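Local coordinates for folylpolyglutamate synthase/dihydrofolate synthase (PDB 1O5Z), which probably uses ATP and magnesium to join L-glutamate to dihydropteroate and to tetrahydrofolyl-polyglutamates in folate biosynthesis, at residues L45-I57 and F141-E155. Sequence-based numbering, arbitrary orientation.
Sequences LGNPHLEYKTIHI and FLYFAEKNVDIAVLE
K53 to I57 run parallel to I151 to E155, their axes 4.6 Å apart and 16° from parallel, as neighbouring strands in the central sheet of the ATP-binding Mur ligase middle domain, which has a P-loop NTPase fold. The ladder zips alternately: A152 N donates to K53 O, I55 N to A152 O, L154 N to I55 O and I57 N to L154 O, each at 2.8 Å. Such a domain must also seat its helices on the sheet, and Y52, just before the first strand, illustrates how one side chain can do so. With CG between its own backbone N and carbonyl carbon (chi1 36°), the ring reaches helix 132-146. Its OH donates to F141 O at 2.8 Å, in the carbonyl plane and on a lone pair; the same oxygen still accepts the helical bond from A145 N. V149 CG2 lies over one ring face, 4.0 Å from the centroid, while A152 CB and F144 CB approach obliquely. A phenylalanine here, without the hydroxyl, would probably leave the ring end less firmly fixed and F141 O with only its helical bond from A145 N among the donors described. Further back, P48 CB rests 3.6 Å from A145 CB, and H49 CB sits over the face of F141, 3.5 Å from its centroid; the H49 imidazole turns its edge toward that same ring. Across the sheet, I55, I57, I151 and V153 share the opposite face from T54, A152 and L154, and helix 63-77 packs on I57 and V153. On the T54 face the hydroxyl OG1 is buried without a polar partner, 3.6 Å from L154 CD1.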
loop_
_atom_site.group_PDB
_atom_site.type_symbol
_atom_site.label_atom_id
_atom_site.label_comp_id
_atom_site.label_asym_id
_atom_site.label_seq_id
_atom_site.Cartn_x
_atom_site.Cartn_y
_atom_site.Cartn_z
ATOM N N LEU A 45 -13.731 22.504 -6.400
ATOM C CA LEU A 45 -14.493 21.353 -6.860
ATOM C C LEU A 45 -15.755 21.100 -6.049
ATOM O O LEU A 45 -16.439 20.110 -6.262
ATOM C CB LEU A 45 -13.620 20.078 -6.834
ATOM C CG LEU A 45 -12.384 20.130 -7.748
ATOM C CD1 LEU A 45 -11.438 18.971 -7.455
ATOM C CD2 LEU A 45 -12.734 20.174 -9.234
ATOM N N GLY A 46 -16.077 21.979 -5.110
ATOM C CA GLY A 46 -17.284 21.829 -4.281
ATOM C C GLY A 46 -17.095 21.016 -3.005
ATOM O O GLY A 46 -18.059 20.556 -2.412
ATOM N N ASN A 47 -15.849 20.863 -2.572
ATOM C CA ASN A 47 -15.543 20.154 -1.352
ATOM C C ASN A 47 -16.162 18.753 -1.383
ATOM O O ASN A 47 -16.935 18.369 -0.495
ATOM C CB ASN A 47 -16.000 20.967 -0.115
ATOM C CG ASN A 47 -15.192 22.245 0.086
ATOM O OD1 ASN A 47 -13.994 22.237 0.027
ATOM N ND2 ASN A 47 -15.859 23.329 0.310
ATOM N N PRO A 48 -15.788 17.980 -2.405
ATOM C CA PRO A 48 -16.342 16.637 -2.589
ATOM C C PRO A 48 -15.975 15.690 -1.448
ATOM O O PRO A 48 -16.703 14.732 -1.161
ATOM C CB PRO A 48 -15.721 16.189 -3.910
ATOM C CG PRO A 48 -14.416 17.033 -4.036
ATOM C CD PRO A 48 -14.805 18.322 -3.449
ATOM N N HIS A 49 -14.862 15.991 -0.793
ATOM C CA HIS A 49 -14.382 15.239 0.366
ATOM C C HIS A 49 -15.294 15.278 1.592
ATOM O O HIS A 49 -15.199 14.433 2.469
ATOM C CB HIS A 49 -12.968 15.706 0.716
ATOM C CG HIS A 49 -12.881 17.159 1.050
ATOM N ND1 HIS A 49 -12.475 17.613 2.288
ATOM C CD2 HIS A 49 -13.192 18.257 0.320
ATOM C CE1 HIS A 49 -12.560 18.929 2.302
ATOM N NE2 HIS A 49 -12.996 19.341 1.122
ATOM N N LEU A 50 -16.229 16.228 1.622
ATOM C CA LEU A 50 -17.140 16.419 2.743
ATOM C C LEU A 50 -18.502 15.774 2.510
ATOM O O LEU A 50 -19.454 15.954 3.265
ATOM C CB LEU A 50 -17.342 17.926 2.936
ATOM C CG LEU A 50 -16.070 18.727 3.156
ATOM C CD1 LEU A 50 -16.417 20.242 3.247
ATOM C CD2 LEU A 50 -15.406 18.179 4.392
ATOM N N GLU A 51 -18.560 14.973 1.477
ATOM C CA GLU A 51 -19.806 14.475 0.934
ATOM C C GLU A 51 -20.102 13.072 1.435
ATOM O O GLU A 51 -21.082 12.511 1.015
ATOM C CB GLU A 51 -19.661 14.433 -0.587
ATOM C CG GLU A 51 -20.850 14.869 -1.341
ATOM C CD GLU A 51 -20.837 16.352 -1.501
ATOM O OE1 GLU A 51 -20.061 16.800 -2.399
ATOM O OE2 GLU A 51 -21.572 17.036 -0.735
ATOM N N TYR A 52 -19.239 12.494 2.283
ATOM C CA TYR A 52 -19.376 11.116 2.737
ATOM C C TYR A 52 -18.509 10.932 3.974
ATOM O O TYR A 52 -17.606 11.685 4.215
ATOM C CB TYR A 52 -18.947 10.108 1.638
ATOM C CG TYR A 52 -17.758 10.605 0.797
ATOM C CD1 TYR A 52 -16.438 10.546 1.288
ATOM C CD2 TYR A 52 -17.961 11.195 -0.436
ATOM C CE1 TYR A 52 -15.380 11.081 0.553
ATOM C CE2 TYR A 52 -16.899 11.692 -1.189
ATOM C CZ TYR A 52 -15.641 11.664 -0.670
ATOM O OH TYR A 52 -14.618 12.110 -1.400
ATOM N N LYS A 53 -18.811 9.907 4.756
ATOM C CA LYS A 53 -17.998 9.518 5.905
ATOM C C LYS A 53 -16.667 8.993 5.414
ATOM O O LYS A 53 -16.536 8.515 4.282
ATOM C CB LYS A 53 -18.688 8.435 6.767
ATOM C CG LYS A 53 -20.084 8.765 7.265
ATOM C CD LYS A 53 -20.066 10.094 8.059
ATOM C CE LYS A 53 -21.450 10.506 8.653
ATOM N NZ LYS A 53 -21.554 12.014 8.835
ATOM N N THR A 54 -15.685 9.028 6.302
ATOM C CA THR A 54 -14.318 8.840 5.905
ATOM C C THR A 54 -13.597 8.077 7.002
ATOM O O THR A 54 -13.973 8.169 8.186
ATOM C CB THR A 54 -13.795 10.256 5.600
ATOM O OG1 THR A 54 -13.478 10.364 4.186
ATOM C CG2 THR A 54 -12.611 10.597 6.306
ATOM N N ILE A 55 -12.627 7.242 6.598
ATOM C CA ILE A 55 -11.714 6.580 7.552
ATOM C C ILE A 55 -10.321 6.838 7.059
ATOM O O ILE A 55 -10.063 6.770 5.877
ATOM C CB ILE A 55 -11.998 5.076 7.673
ATOM C CG1 ILE A 55 -13.372 4.878 8.266
ATOM C CG2 ILE A 55 -10.934 4.370 8.538
ATOM C CD1 ILE A 55 -13.867 3.432 8.099
ATOM N N HIS A 56 -9.443 7.190 7.986
ATOM C CA HIS A 56 -8.165 7.755 7.617
ATOM C C HIS A 56 -7.047 6.938 8.203
ATOM O O HIS A 56 -6.996 6.807 9.411
ATOM C CB HIS A 56 -8.053 9.205 8.091
ATOM C CG HIS A 56 -7.003 9.977 7.370
ATOM N ND1 HIS A 56 -6.530 11.187 7.822
ATOM C CD2 HIS A 56 -6.351 9.726 6.209
ATOM C CE1 HIS A 56 -5.620 11.635 6.975
ATOM N NE2 HIS A 56 -5.475 10.757 6.001
ATOM N N ILE A 57 -6.172 6.399 7.337
ATOM C CA ILE A 57 -5.146 5.440 7.754
ATOM C C ILE A 57 -3.729 5.816 7.365
ATOM O O ILE A 57 -3.377 5.793 6.191
ATOM C CB ILE A 57 -5.488 4.010 7.234
ATOM C CG1 ILE A 57 -6.862 3.563 7.789
ATOM C CG2 ILE A 57 -4.436 2.992 7.713
ATOM C CD1 ILE A 57 -7.608 2.910 6.874
ATOM N N PHE A 141 -11.263 12.040 -4.337
ATOM C CA PHE A 141 -12.357 12.662 -3.579
ATOM C C PHE A 141 -13.542 13.000 -4.448
ATOM O O PHE A 141 -14.684 12.800 -4.068
ATOM C CB PHE A 141 -11.910 13.934 -2.884
ATOM C CG PHE A 141 -11.130 13.711 -1.630
ATOM C CD1 PHE A 141 -9.967 14.429 -1.401
ATOM C CD2 PHE A 141 -11.589 12.850 -0.634
ATOM C CE1 PHE A 141 -9.198 14.238 -0.212
ATOM C CE2 PHE A 141 -10.859 12.689 0.547
ATOM C CZ PHE A 141 -9.656 13.400 0.755
ATOM N N LEU A 142 -13.256 13.542 -5.615
ATOM C CA LEU A 142 -14.303 13.917 -6.565
ATOM C C LEU A 142 -15.028 12.662 -7.077
ATOM O O LEU A 142 -16.240 12.606 -7.165
ATOM C CB LEU A 142 -13.650 14.666 -7.741
ATOM C CG LEU A 142 -14.607 15.280 -8.740
ATOM C CD1 LEU A 142 -15.636 16.074 -8.019
ATOM C CD2 LEU A 142 -13.881 16.127 -9.800
ATOM N N TYR A 143 -14.249 11.638 -7.403
ATOM C CA TYR A 143 -14.796 10.400 -7.910
ATOM C C TYR A 143 -15.748 9.769 -6.871
ATOM O O TYR A 143 -16.843 9.378 -7.197
ATOM C CB TYR A 143 -13.641 9.478 -8.239
ATOM C CG TYR A 143 -14.008 8.102 -8.657
ATOM C CD1 TYR A 143 -14.486 7.853 -9.924
ATOM C CD2 TYR A 143 -13.777 7.013 -7.813
ATOM C CE1 TYR A 143 -14.774 6.585 -10.334
ATOM C CE2 TYR A 143 -14.052 5.740 -8.213
ATOM C CZ TYR A 143 -14.532 5.524 -9.486
ATOM O OH TYR A 143 -14.818 4.264 -9.915
ATOM N N PHE A 144 -15.301 9.697 -5.624
ATOM C CA PHE A 144 -16.110 9.194 -4.558
ATOM C C PHE A 144 -17.383 9.959 -4.434
ATOM O O PHE A 144 -18.400 9.362 -4.149
ATOM C CB PHE A 144 -15.351 9.240 -3.227
ATOM C CG PHE A 144 -14.084 8.463 -3.229
ATOM C CD1 PHE A 144 -13.916 7.343 -4.047
ATOM C CD2 PHE A 144 -13.046 8.830 -2.395
ATOM C CE1 PHE A 144 -12.725 6.619 -4.054
ATOM C CE2 PHE A 144 -11.857 8.105 -2.385
ATOM C CZ PHE A 144 -11.707 6.977 -3.232
ATOM N N ALA A 145 -17.327 11.271 -4.596
ATOM C CA ALA A 145 -18.534 12.094 -4.618
ATOM C C ALA A 145 -19.423 11.785 -5.852
ATOM O O ALA A 145 -20.633 11.562 -5.719
ATOM C CB ALA A 145 -18.168 13.596 -4.591
ATOM N N GLU A 146 -18.836 11.745 -7.050
ATOM C CA GLU A 146 -19.640 11.508 -8.240
ATOM C C GLU A 146 -20.264 10.113 -8.065
ATOM O O GLU A 146 -21.374 9.877 -8.509
ATOM C CB GLU A 146 -18.873 11.713 -9.586
ATOM C CG GLU A 146 -17.879 12.903 -9.622
ATOM C CD GLU A 146 -17.943 13.916 -10.816
ATOM O OE1 GLU A 146 -18.375 15.085 -10.539
ATOM O OE2 GLU A 146 -17.512 13.647 -12.003
ATOM N N LYS A 147 -19.609 9.203 -7.357
ATOM C CA LYS A 147 -20.157 7.850 -7.218
ATOM C C LYS A 147 -21.082 7.687 -6.016
ATOM O O LYS A 147 -21.550 6.575 -5.756
ATOM C CB LYS A 147 -19.036 6.797 -7.105
ATOM C CG LYS A 147 -18.240 6.611 -8.369
ATOM C CD LYS A 147 -19.087 6.019 -9.470
ATOM C CE LYS A 147 -18.244 5.798 -10.721
ATOM N NZ LYS A 147 -19.022 5.224 -11.875
ATOM N N ASN A 148 -21.336 8.759 -5.264
ATOM C CA ASN A 148 -22.244 8.656 -4.101
ATOM C C ASN A 148 -21.856 7.535 -3.122
ATOM O O ASN A 148 -22.673 6.753 -2.700
ATOM C CB ASN A 148 -23.693 8.493 -4.560
ATOM C CG ASN A 148 -24.110 9.575 -5.552
ATOM O OD1 ASN A 148 -23.781 10.758 -5.397
ATOM N ND2 ASN A 148 -24.803 9.174 -6.593
ATOM N N VAL A 149 -20.603 7.492 -2.744
ATOM C CA VAL A 149 -20.150 6.453 -1.807
ATOM C C VAL A 149 -20.697 6.735 -0.406
ATOM O O VAL A 149 -21.048 7.867 -0.082
ATOM C CB VAL A 149 -18.614 6.299 -1.805
ATOM C CG1 VAL A 149 -18.086 5.999 -3.213
ATOM C CG2 VAL A 149 -17.932 7.522 -1.214
ATOM N N ASP A 150 -20.834 5.693 0.393
ATOM C CA ASP A 150 -21.272 5.837 1.791
ATOM C C ASP A 150 -20.060 6.257 2.617
ATOM O O ASP A 150 -20.150 7.083 3.510
ATOM C CB ASP A 150 -21.764 4.508 2.358
ATOM C CG ASP A 150 -23.006 3.986 1.651
ATOM O OD1 ASP A 150 -23.899 4.828 1.359
ATOM O OD2 ASP A 150 -23.162 2.752 1.373
ATOM N N ILE A 151 -18.940 5.633 2.306
ATOM C CA ILE A 151 -17.726 5.855 3.034
ATOM C C ILE A 151 -16.496 5.727 2.174
ATOM O O ILE A 151 -16.446 4.930 1.225
ATOM C CB ILE A 151 -17.678 4.928 4.271
ATOM C CG1 ILE A 151 -16.336 5.015 4.943
ATOM C CG2 ILE A 151 -18.020 3.486 3.942
ATOM C CD1 ILE A 151 -16.401 4.461 6.305
ATOM N N ALA A 152 -15.512 6.561 2.485
ATOM C CA ALA A 152 -14.223 6.507 1.809
ATOM C C ALA A 152 -13.129 6.102 2.803
ATOM O O ALA A 152 -13.073 6.622 3.892
ATOM C CB ALA A 152 -13.905 7.837 1.129
ATOM N N VAL A 153 -12.289 5.141 2.429
ATOM C CA VAL A 153 -11.130 4.744 3.222
ATOM C C VAL A 153 -9.914 5.288 2.551
ATOM O O VAL A 153 -9.658 5.013 1.386
ATOM C CB VAL A 153 -11.044 3.225 3.345
ATOM C CG1 VAL A 153 -9.903 2.805 4.255
ATOM C CG2 VAL A 153 -12.367 2.680 3.892
ATOM N N LEU A 154 -9.146 6.085 3.295
ATOM C CA LEU A 154 -8.045 6.846 2.741
ATOM C C LEU A 154 -6.748 6.464 3.390
ATOM O O LEU A 154 -6.557 6.652 4.573
ATOM C CB LEU A 154 -8.292 8.325 2.966
ATOM C CG LEU A 154 -9.710 8.740 2.567
ATOM C CD1 LEU A 154 -10.037 10.051 3.248
ATOM C CD2 LEU A 154 -9.754 8.861 1.092
ATOM N N GLU A 155 -5.855 5.973 2.560
ATOM C CA GLU A 155 -4.496 5.763 2.920
ATOM C C GLU A 155 -3.693 7.091 2.782
ATOM O O GLU A 155 -3.661 7.717 1.732
ATOM C CB GLU A 155 -3.881 4.658 2.020
ATOM C CG GLU A 155 -2.423 4.407 2.350
ATOM C CD GLU A 155 -1.726 3.481 1.430
ATOM O OE1 GLU A 155 -2.323 3.006 0.450
ATOM O OE2 GLU A 155 -0.554 3.215 1.740
HETATM O O HOH W 1 -21.781 10.238 -1.191
#